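PDB 3D1L: putative NADP oxidoreductase BF3122 from Bacteroides fragilis, which is of unproven function but probably binds NADP(H) through a Rossmann-type domain and acts as an oxidoreductase. Local coordinates for residues 14-19 with 63-68; 87-92 with 108-113; 194-199 with 204-209; 243-246 with 250-253. All coordinates share one frame; numbering follows the deposited sequence. Where two conformers were deposited one is given.

Interaction 1: residues 14-19 with 63-68; sequences VLIGAG and AEVNPY
Strand 12-16 of the Rossmann-type sheet, whose end runs into the glycine-rich turn, meets the loop before strand 71-74 through Val14, Ile16, Val65 and Asn66. The contact is mostly apolar. Ile16 makes the closest side-chain contact: its CB does not point at the loop, but with CG1 beside the backbone N (chi1 -56°) its CD1 comes to 3.9 Å from Val65 CG2 and 4.0 Å from Val65 CG1, touching both branches of the valine. Val14 CG1 lies more loosely, 4.3 Å from Val65 CG1, while Val14 CG2 rests 4.0 Å from the carbonyl O of Asn66. Branched residues suit a strand whose sides are covered by neighbours.

Asn66 shapes the loop: its OD1 accepts from Tyr68 N at 2.7 Å, an Asx turn with the donor tilted 17° from the carbonyl plane. Hydrogen bonds from Asn66 N to the side chain of Gln38 and from the Tyr72 hydroxyl to Asn66 O tie the loop to strands 35-40 and 71-74. Beyond Ile16, Gly17 has a backbone conformation that calls for glycine, and Gly19 N-caps the next helix; Gly17, Gly19 and Ala22 fit the GxGxxA pattern of the strand-turn-helix that receives the dinucleotide in Rossmann folds.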
# COMPACT_ATOMS: atom_id res chain seq x y z
N VAL B 14 0.85 -15.11 -30.51
CA VAL B 14 -0.48 -15.53 -29.98
C VAL B 14 -0.45 -15.57 -28.43
O VAL B 14 0.54 -16.03 -27.82
CB VAL B 14 -0.91 -16.89 -30.57
CG1 VAL B 14 -2.19 -17.45 -29.91
CG2 VAL B 14 -1.09 -16.77 -32.10
N LEU B 15 -1.51 -15.07 -27.80
CA LEU B 15 -1.65 -15.20 -26.35
C LEU B 15 -2.67 -16.24 -26.03
O LEU B 15 -3.80 -16.16 -26.53
CB LEU B 15 -2.05 -13.87 -25.69
CG LEU B 15 -1.40 -12.53 -26.11
CD1 LEU B 15 -1.73 -11.60 -24.99
CD2 LEU B 15 0.09 -12.56 -26.27
N ILE B 16 -2.27 -17.22 -25.22
CA ILE B 16 -3.16 -18.27 -24.75
C ILE B 16 -3.41 -17.91 -23.29
O ILE B 16 -2.58 -18.20 -22.40
CB ILE B 16 -2.58 -19.72 -24.91
CG1 ILE B 16 -2.16 -20.07 -26.36
CG2 ILE B 16 -3.54 -20.75 -24.39
CD1 ILE B 16 -3.23 -19.94 -27.43
N GLY B 17 -4.54 -17.25 -23.04
CA GLY B 17 -4.81 -16.70 -21.72
C GLY B 17 -4.81 -15.17 -21.79
O GLY B 17 -3.95 -14.56 -22.44
N ALA B 18 -5.78 -14.55 -21.12
CA ALA B 18 -6.02 -13.12 -21.27
C ALA B 18 -6.21 -12.43 -19.91
O ALA B 18 -6.91 -11.41 -19.85
CB ALA B 18 -7.24 -12.89 -22.17
N GLY B 19 -5.59 -12.96 -18.85
CA GLY B 19 -5.76 -12.45 -17.48
C GLY B 19 -4.98 -11.17 -17.27
O GLY B 19 -4.62 -10.50 -18.26
N ALA B 63 -9.22 -25.11 -30.77
CA ALA B 63 -9.21 -25.67 -32.12
C ALA B 63 -9.18 -24.56 -33.17
O ALA B 63 -8.78 -24.78 -34.31
CB ALA B 63 -10.40 -26.59 -32.31
N GLU B 64 -9.62 -23.36 -32.78
CA GLU B 64 -9.62 -22.20 -33.67
C GLU B 64 -8.33 -21.36 -33.56
O GLU B 64 -8.20 -20.34 -34.24
CB GLU B 64 -10.82 -21.30 -33.37
CG GLU B 64 -12.11 -21.65 -34.09
CD GLU B 64 -13.28 -20.74 -33.69
OE1 GLU B 64 -13.05 -19.74 -32.97
OE2 GLU B 64 -14.43 -21.04 -34.11
N VAL B 65 -7.41 -21.79 -32.71
CA VAL B 65 -6.17 -21.02 -32.44
C VAL B 65 -5.26 -20.97 -33.67
O VAL B 65 -4.99 -22.01 -34.28
CB VAL B 65 -5.39 -21.58 -31.23
CG1 VAL B 65 -3.91 -21.12 -31.24
CG2 VAL B 65 -6.04 -21.12 -29.91
N ASN B 66 -4.81 -19.76 -34.01
CA ASN B 66 -3.96 -19.52 -35.17
C ASN B 66 -2.67 -20.32 -35.05
O ASN B 66 -1.91 -20.12 -34.11
CB ASN B 66 -3.70 -18.02 -35.31
CG ASN B 66 -2.80 -17.67 -36.48
OD1 ASN B 66 -1.74 -18.28 -36.67
ND2 ASN B 66 -3.20 -16.68 -37.26
N PRO B 67 -2.46 -21.27 -35.98
CA PRO B 67 -1.30 -22.17 -35.94
C PRO B 67 -0.05 -21.64 -36.65
O PRO B 67 0.92 -22.40 -36.81
CB PRO B 67 -1.81 -23.41 -36.67
CG PRO B 67 -2.71 -22.84 -37.71
CD PRO B 67 -3.36 -21.60 -37.11
N TYR B 68 -0.06 -20.38 -37.07
CA TYR B 68 0.98 -19.88 -37.98
C TYR B 68 1.97 -18.89 -37.34
O TYR B 68 2.89 -18.42 -38.00
CB TYR B 68 0.37 -19.30 -39.28
CG TYR B 68 -0.62 -20.23 -39.94
CD1 TYR B 68 -0.21 -21.46 -40.48
CD2 TYR B 68 -1.96 -19.89 -40.01
CE1 TYR B 68 -1.14 -22.32 -41.07
CE2 TYR B 68 -2.88 -20.74 -40.60
CZ TYR B 68 -2.47 -21.95 -41.13
OH TYR B 68 -3.43 -22.77 -41.71

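Interaction 2: residues 87-92 with 108-113; sequences GIVEGK and NVWEGH
Val89, in the last turn of helix 78-89, places CG1 3.8 Å from CZ3 of Trp110. The methyl comes to the edge of the indole, near its plane, so the benzo rim and not a face does the touching. The other branch, CG2, sits between the backbone N and the carbonyl carbon (chi1 -49° for CG1) and lies 4.2 Å from His113 O. A valine is short and forked, and can thus meet a ring with one branch and a backbone carbonyl with the other.

The next shell braces the second segment. Val109 CG2 lies 3.7 Å above one face of the Trp110 ring, offset toward its rim. His113 ND1 donates to Val109 O at 3.1 Å, in the carbonyl plane and close to the imidazole plane, while His113 N bonds to Trp110 O at 2.9 Å; together they fold the chain back after the 3-10 turn. Gly112 allows that fold, for its backbone angles would push a CB into the preceding carbonyl.

Farther out, Phe81 meets the indole edge-to-face, His100 meets it with planes about 25° apart, and Trp110 also touches Leu85, Met98 and Val74, which places the loop 108-113 against both helix 78-89 and the central sheet.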
# COMPACT_ATOMS: atom_id res chain seq x y z
N GLY B 87 -3.79 -29.38 -27.20
CA GLY B 87 -4.62 -28.48 -27.99
C GLY B 87 -3.87 -27.19 -28.27
O GLY B 87 -4.10 -26.54 -29.29
N ILE B 88 -2.96 -26.82 -27.36
CA ILE B 88 -2.06 -25.68 -27.59
C ILE B 88 -0.95 -26.02 -28.59
O ILE B 88 -0.60 -25.18 -29.43
CB ILE B 88 -1.41 -25.15 -26.28
CG1 ILE B 88 -2.48 -24.55 -25.34
CG2 ILE B 88 -0.25 -24.14 -26.61
CD1 ILE B 88 -2.14 -24.67 -23.85
N VAL B 89 -0.40 -27.23 -28.50
CA VAL B 89 0.82 -27.55 -29.26
C VAL B 89 0.72 -28.19 -30.65
O VAL B 89 1.66 -28.05 -31.44
CB VAL B 89 1.88 -28.33 -28.39
CG1 VAL B 89 2.09 -27.62 -27.05
CG2 VAL B 89 1.50 -29.82 -28.20
N GLU B 90 -0.40 -28.85 -30.96
CA GLU B 90 -0.56 -29.58 -32.24
C GLU B 90 -0.70 -28.68 -33.48
O GLU B 90 -1.32 -27.61 -33.40
CB GLU B 90 -1.73 -30.57 -32.16
CG GLU B 90 -1.44 -31.84 -31.37
CD GLU B 90 -2.67 -32.72 -31.17
OE1 GLU B 90 -3.76 -32.20 -30.87
OE2 GLU B 90 -2.52 -33.95 -31.31
N GLY B 91 -0.12 -29.11 -34.60
CA GLY B 91 -0.20 -28.38 -35.89
C GLY B 91 0.54 -27.04 -36.02
O GLY B 91 0.23 -26.23 -36.92
N LYS B 92 1.51 -26.79 -35.13
CA LYS B 92 2.28 -25.55 -35.15
C LYS B 92 3.53 -25.71 -35.99
O LYS B 92 3.93 -26.82 -36.32
CB LYS B 92 2.69 -25.09 -33.73
CG LYS B 92 1.60 -25.14 -32.71
CD LYS B 92 0.51 -24.13 -32.96
CE LYS B 92 -0.74 -24.61 -32.25
NZ LYS B 92 -1.55 -23.50 -31.80
N ASN B 108 10.29 -27.33 -17.67
CA ASN B 108 10.23 -28.71 -18.18
C ASN B 108 8.83 -29.22 -18.51
O ASN B 108 8.70 -30.27 -19.12
CB ASN B 108 10.98 -29.71 -17.26
CG ASN B 108 10.32 -29.86 -15.88
OD1 ASN B 108 9.13 -29.60 -15.70
ND2 ASN B 108 11.11 -30.28 -14.89
N VAL B 109 7.79 -28.48 -18.12
CA VAL B 109 6.45 -28.84 -18.58
C VAL B 109 6.43 -29.10 -20.08
O VAL B 109 5.85 -30.08 -20.53
CB VAL B 109 5.37 -27.78 -18.19
CG1 VAL B 109 5.26 -27.74 -16.75
CG2 VAL B 109 5.69 -26.37 -18.73
N TRP B 110 7.09 -28.23 -20.84
CA TRP B 110 7.10 -28.33 -22.29
C TRP B 110 7.93 -29.45 -22.90
O TRP B 110 7.73 -29.77 -24.07
CB TRP B 110 7.63 -27.03 -22.87
CG TRP B 110 6.83 -25.83 -22.52
CD1 TRP B 110 7.22 -24.78 -21.73
CD2 TRP B 110 5.52 -25.52 -22.99
NE1 TRP B 110 6.22 -23.84 -21.67
CE2 TRP B 110 5.16 -24.27 -22.43
CE3 TRP B 110 4.61 -26.18 -23.83
CZ2 TRP B 110 3.93 -23.66 -22.69
CZ3 TRP B 110 3.37 -25.57 -24.07
CH2 TRP B 110 3.05 -24.33 -23.50
N GLU B 111 8.88 -29.99 -22.15
CA GLU B 111 9.88 -30.87 -22.75
C GLU B 111 9.28 -32.20 -23.20
O GLU B 111 8.50 -32.83 -22.48
CB GLU B 111 11.11 -31.04 -21.85
CG GLU B 111 11.12 -32.24 -20.91
CD GLU B 111 12.51 -32.50 -20.34
OE1 GLU B 111 13.40 -32.87 -21.13
OE2 GLU B 111 12.72 -32.35 -19.11
N GLY B 112 9.63 -32.60 -24.42
CA GLY B 112 9.01 -33.77 -25.04
C GLY B 112 7.75 -33.40 -25.82
O GLY B 112 7.33 -34.16 -26.70
N HIS B 113 7.16 -32.25 -25.52
CA HIS B 113 5.94 -31.80 -26.21
C HIS B 113 6.20 -30.93 -27.44
O HIS B 113 5.49 -31.05 -28.44
CB HIS B 113 4.98 -31.10 -25.24
CG HIS B 113 4.47 -32.01 -24.16
ND1 HIS B 113 4.79 -31.85 -22.83
CD2 HIS B 113 3.66 -33.10 -24.22
CE1 HIS B 113 4.21 -32.80 -22.12
NE2 HIS B 113 3.52 -33.57 -22.94

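Interaction 3: residues 194-199 with 204-209; sequences ELLKKY and DVMLPL
Apolar contact joins Leu196, near the end of helix 168-198, to Val205 and Met206 at the beginning of the next helical segment. A single methyl does nearly all the work: Leu196 CD1 lies 3.5 Å from Met206 CG and 4.1 Å from Val205 CG2. Met206, a selenomethionine, bends at chi2 (-65°) and chi3, bringing its CE to 4.2 Å from the same Leu196 CD1, so that the leucine tip meets the chain at its near and far ends. All three residues are buried, as suits apolar side chains between two helical segments.

The two segments are joined by a short loop of four residues, a helix-loop connection in the C-terminal, 6PGD_C-like part of the chain; helix 168-198 is the long helix of this part. Leu209, one turn on from Met206, lines the pocket of a bound 2-mercapto-propion aldehyde, about 7 Å from which lies the side chain of Met206.

Backbone bonds hold the two helical ends: Lys198 N to Glu194 O at 3.1 Å, and Leu207 N to Asp204 O at 3.2 Å.

Charged links lead outward. Lys198 NZ makes a salt bridge with Asp247, and Glu194 OE1 one with Arg265 of the second subunit. Met206 packs on Thr181 of the second subunit.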
# COMPACT_ATOMS: atom_id res chain seq x y z
N GLU B 194 -10.56 -2.77 5.58
CA GLU B 194 -11.71 -3.43 6.21
C GLU B 194 -12.00 -2.80 7.56
O GLU B 194 -13.16 -2.56 7.90
CB GLU B 194 -11.47 -4.94 6.40
CG GLU B 194 -11.65 -5.76 5.12
CD GLU B 194 -11.45 -7.26 5.35
OE1 GLU B 194 -11.06 -7.97 4.38
OE2 GLU B 194 -11.69 -7.72 6.49
N LEU B 195 -10.93 -2.56 8.30
CA LEU B 195 -11.00 -1.97 9.63
C LEU B 195 -11.51 -0.53 9.57
O LEU B 195 -12.41 -0.16 10.32
CB LEU B 195 -9.63 -2.03 10.30
CG LEU B 195 -9.37 -1.27 11.61
CD1 LEU B 195 -10.07 -1.92 12.79
CD2 LEU B 195 -7.89 -1.21 11.84
N LEU B 196 -10.92 0.27 8.69
CA LEU B 196 -11.31 1.66 8.54
C LEU B 196 -12.79 1.79 8.14
O LEU B 196 -13.48 2.68 8.64
CB LEU B 196 -10.38 2.40 7.56
CG LEU B 196 -8.94 2.67 8.02
CD1 LEU B 196 -8.00 2.98 6.86
CD2 LEU B 196 -8.85 3.77 9.07
N LYS B 197 -13.27 0.89 7.28
CA LYS B 197 -14.68 0.83 6.89
C LYS B 197 -15.61 0.51 8.07
O LYS B 197 -16.70 1.10 8.19
CB LYS B 197 -14.88 -0.21 5.77
CG LYS B 197 -16.28 -0.19 5.12
CD LYS B 197 -16.38 -1.21 3.98
CE LYS B 197 -17.84 -1.50 3.62
NZ LYS B 197 -17.91 -2.54 2.53
N LYS B 198 -15.19 -0.41 8.93
CA LYS B 198 -15.95 -0.73 10.13
C LYS B 198 -16.14 0.51 11.02
O LYS B 198 -17.10 0.60 11.79
CB LYS B 198 -15.30 -1.88 10.89
CG LYS B 198 -15.93 -2.21 12.25
CD LYS B 198 -15.33 -3.48 12.86
CE LYS B 198 -15.56 -3.52 14.38
NZ LYS B 198 -15.23 -4.87 14.93
N TYR B 199 -15.21 1.47 10.90
CA TYR B 199 -15.25 2.73 11.65
C TYR B 199 -15.53 3.94 10.76
O TYR B 199 -15.12 5.05 11.08
CB TYR B 199 -13.93 2.94 12.39
CG TYR B 199 -13.77 2.02 13.55
CD1 TYR B 199 -14.26 2.37 14.81
CD2 TYR B 199 -13.16 0.78 13.40
CE1 TYR B 199 -14.14 1.52 15.89
CE2 TYR B 199 -13.02 -0.08 14.48
CZ TYR B 199 -13.52 0.29 15.72
OH TYR B 199 -13.39 -0.56 16.81
N ASP B 204 -8.21 5.70 2.04
CA ASP B 204 -7.31 6.70 1.47
C ASP B 204 -6.40 7.43 2.46
O ASP B 204 -5.35 7.92 2.07
CB ASP B 204 -8.12 7.72 0.68
CG ASP B 204 -8.97 7.07 -0.40
OD1 ASP B 204 -8.41 6.71 -1.48
OD2 ASP B 204 -10.20 6.91 -0.17
N VAL B 205 -6.82 7.51 3.73
CA VAL B 205 -6.03 8.17 4.78
C VAL B 205 -4.70 7.44 5.04
O VAL B 205 -3.81 7.96 5.73
CB VAL B 205 -6.82 8.33 6.14
CG1 VAL B 205 -8.04 9.21 5.97
CG2 VAL B 205 -7.20 6.97 6.77
N MSE B 206 -4.59 6.23 4.50
CA MSE B 206 -3.44 5.38 4.70
C MSE B 206 -2.35 5.63 3.66
O MSE B 206 -1.20 5.31 3.89
CB MSE B 206 -3.86 3.91 4.67
CG MSE B 206 -4.63 3.41 5.90
SE MSE B 206 -3.64 3.40 7.58
CE MSE B 206 -4.61 4.81 8.43
N LEU B 207 -2.73 6.21 2.52
CA LEU B 207 -1.83 6.35 1.37
C LEU B 207 -0.48 7.03 1.66
O LEU B 207 0.55 6.48 1.27
CB LEU B 207 -2.53 6.98 0.15
CG LEU B 207 -3.69 6.16 -0.47
CD1 LEU B 207 -4.47 6.99 -1.51
CD2 LEU B 207 -3.22 4.81 -1.05
N PRO B 208 -0.47 8.21 2.32
CA PRO B 208 0.79 8.82 2.78
C PRO B 208 1.72 7.85 3.53
O PRO B 208 2.93 7.86 3.29
CB PRO B 208 0.32 9.91 3.77
CG PRO B 208 -1.00 10.31 3.29
CD PRO B 208 -1.63 9.06 2.64
N LEU B 209 1.14 7.04 4.42
CA LEU B 209 1.91 6.09 5.23
C LEU B 209 2.40 4.90 4.40
O LEU B 209 3.51 4.40 4.60
CB LEU B 209 1.08 5.62 6.44
CG LEU B 209 0.54 6.74 7.36
CD1 LEU B 209 -0.30 6.17 8.48
CD2 LEU B 209 1.67 7.55 7.94

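Interaction 4: residues 243-246 with 250-253; sequences RMLA and AMQR
Apolar packing carries most of this contact, with Leu245 at its centre. Its CB lies 3.9 Å from Gln252 CB, and its two methyls go to separate places on the facing helix: CD1 sits 4.0 Å from Met251 O, CD2 4.0 Å from Met251 SE. CG stands beside the backbone N (chi1 -55°), which sends the fork toward helix 249-264, and the leucine and selenomethionine side chains cross at about a right angle. Met251 CG is anti to its own backbone N, and the chain turns only at chi3, so the large, polarisable selenium lies next to the leucine methyl. A leucine suits this place because its two-pronged tip can cover both backbone and side chain of a helix turn.

Polar and backbone neighbours flank that core. Leu245 O lies 3.5 Å from Gln252 CB, and the extended aliphatic part of Gln252 runs past this carbonyl toward Ala246. Within the first segment, Ala246 N bonds to Arg243 O at 3.3 Å, and Asp248 accepts from Met251 N at the start of helix 249-264.

Leu191 and Glu194 of helix 168-198 cover Met251 from the same chain, while Leu245 packs on Leu176 of the second subunit. This is a short connection between two consecutive helices, 235-244 and 249-264, within the helical C-terminal region at the dimer interface.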
# COMPACT_ATOMS: atom_id res chain seq x y z
N ARG B 243 -7.61 -6.60 21.62
CA ARG B 243 -8.94 -6.31 22.15
C ARG B 243 -9.85 -5.75 21.05
O ARG B 243 -10.98 -6.19 20.90
CB ARG B 243 -8.82 -5.34 23.34
CG ARG B 243 -9.95 -5.41 24.36
CD ARG B 243 -9.48 -5.00 25.78
NE ARG B 243 -8.46 -5.93 26.30
CZ ARG B 243 -7.27 -5.58 26.79
NH1 ARG B 243 -6.92 -4.30 26.90
NH2 ARG B 243 -6.43 -6.52 27.21
N MSE B 244 -9.34 -4.81 20.25
CA MSE B 244 -10.10 -4.25 19.13
C MSE B 244 -10.52 -5.25 18.06
O MSE B 244 -11.56 -5.08 17.42
CB MSE B 244 -9.32 -3.11 18.48
CG MSE B 244 -9.70 -1.77 19.04
SE MSE B 244 -8.87 -0.28 18.12
CE MSE B 244 -7.36 -0.07 19.32
N LEU B 245 -9.71 -6.28 17.87
CA LEU B 245 -9.93 -7.29 16.84
C LEU B 245 -10.67 -8.55 17.35
O LEU B 245 -10.74 -9.56 16.64
CB LEU B 245 -8.59 -7.69 16.24
CG LEU B 245 -7.70 -6.58 15.67
CD1 LEU B 245 -6.32 -7.16 15.43
CD2 LEU B 245 -8.27 -6.01 14.39
N ALA B 246 -11.21 -8.47 18.56
CA ALA B 246 -11.96 -9.58 19.16
C ALA B 246 -13.09 -10.08 18.27
O ALA B 246 -13.35 -11.28 18.22
CB ALA B 246 -12.50 -9.17 20.54
N ALA B 250 -9.63 -14.54 13.36
CA ALA B 250 -8.59 -14.82 12.36
C ALA B 250 -7.69 -13.60 12.15
O ALA B 250 -6.47 -13.72 12.06
CB ALA B 250 -9.19 -15.27 11.04
N MSE B 251 -8.30 -12.42 12.10
CA MSE B 251 -7.53 -11.19 11.97
C MSE B 251 -6.76 -10.90 13.26
O MSE B 251 -5.65 -10.36 13.21
CB MSE B 251 -8.42 -10.01 11.61
CG MSE B 251 -7.64 -8.87 11.00
SE MSE B 251 -8.75 -7.35 10.69
CE MSE B 251 -10.14 -8.19 9.67
N GLN B 252 -7.36 -11.25 14.39
CA GLN B 252 -6.76 -11.10 15.69
C GLN B 252 -5.50 -11.98 15.82
O GLN B 252 -4.46 -11.52 16.30
CB GLN B 252 -7.80 -11.46 16.75
CG GLN B 252 -7.45 -11.15 18.19
CD GLN B 252 -8.54 -11.63 19.18
OE1 GLN B 252 -9.07 -10.83 19.96
NE2 GLN B 252 -8.85 -12.93 19.15
N ARG B 253 -5.59 -13.24 15.38
CA ARG B 253 -4.44 -14.15 15.41
C ARG B 253 -3.29 -13.70 14.48
O ARG B 253 -2.12 -13.84 14.85
CB ARG B 253 -4.88 -15.61 15.13
CG ARG B 253 -3.80 -16.69 15.41
CD ARG B 253 -4.20 -18.08 14.86
NE ARG B 253 -3.05 -19.00 14.71
CZ ARG B 253 -3.14 -20.32 14.52
NH1 ARG B 253 -4.33 -20.91 14.46
NH2 ARG B 253 -2.03 -21.05 14.39

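The contacts follow one another along the chain, each closing before the next opens. Interactions 1 and 2 lie in the N-terminal Rossmann-type half, centres about 13 Å apart, and they touch: Lys92 of interaction 2 packs on Val65 of interaction 1, while Ile16 CG2 and Ile88 CG1 come to 4.1 Å between strand 12-16 and helix 78-89. Interactions 3 and 4 belong to the helical C-terminal half, centres about 17 Å apart, meeting where Glu194 OE2 touches Met251 CE, and both reach the second subunit. The two pairs are far apart, with centres about 42 to 49 Å from one another, on opposite sides of the chain's centre. This fits a probable nucleotide-binding domain set apart from a dimerising helical one.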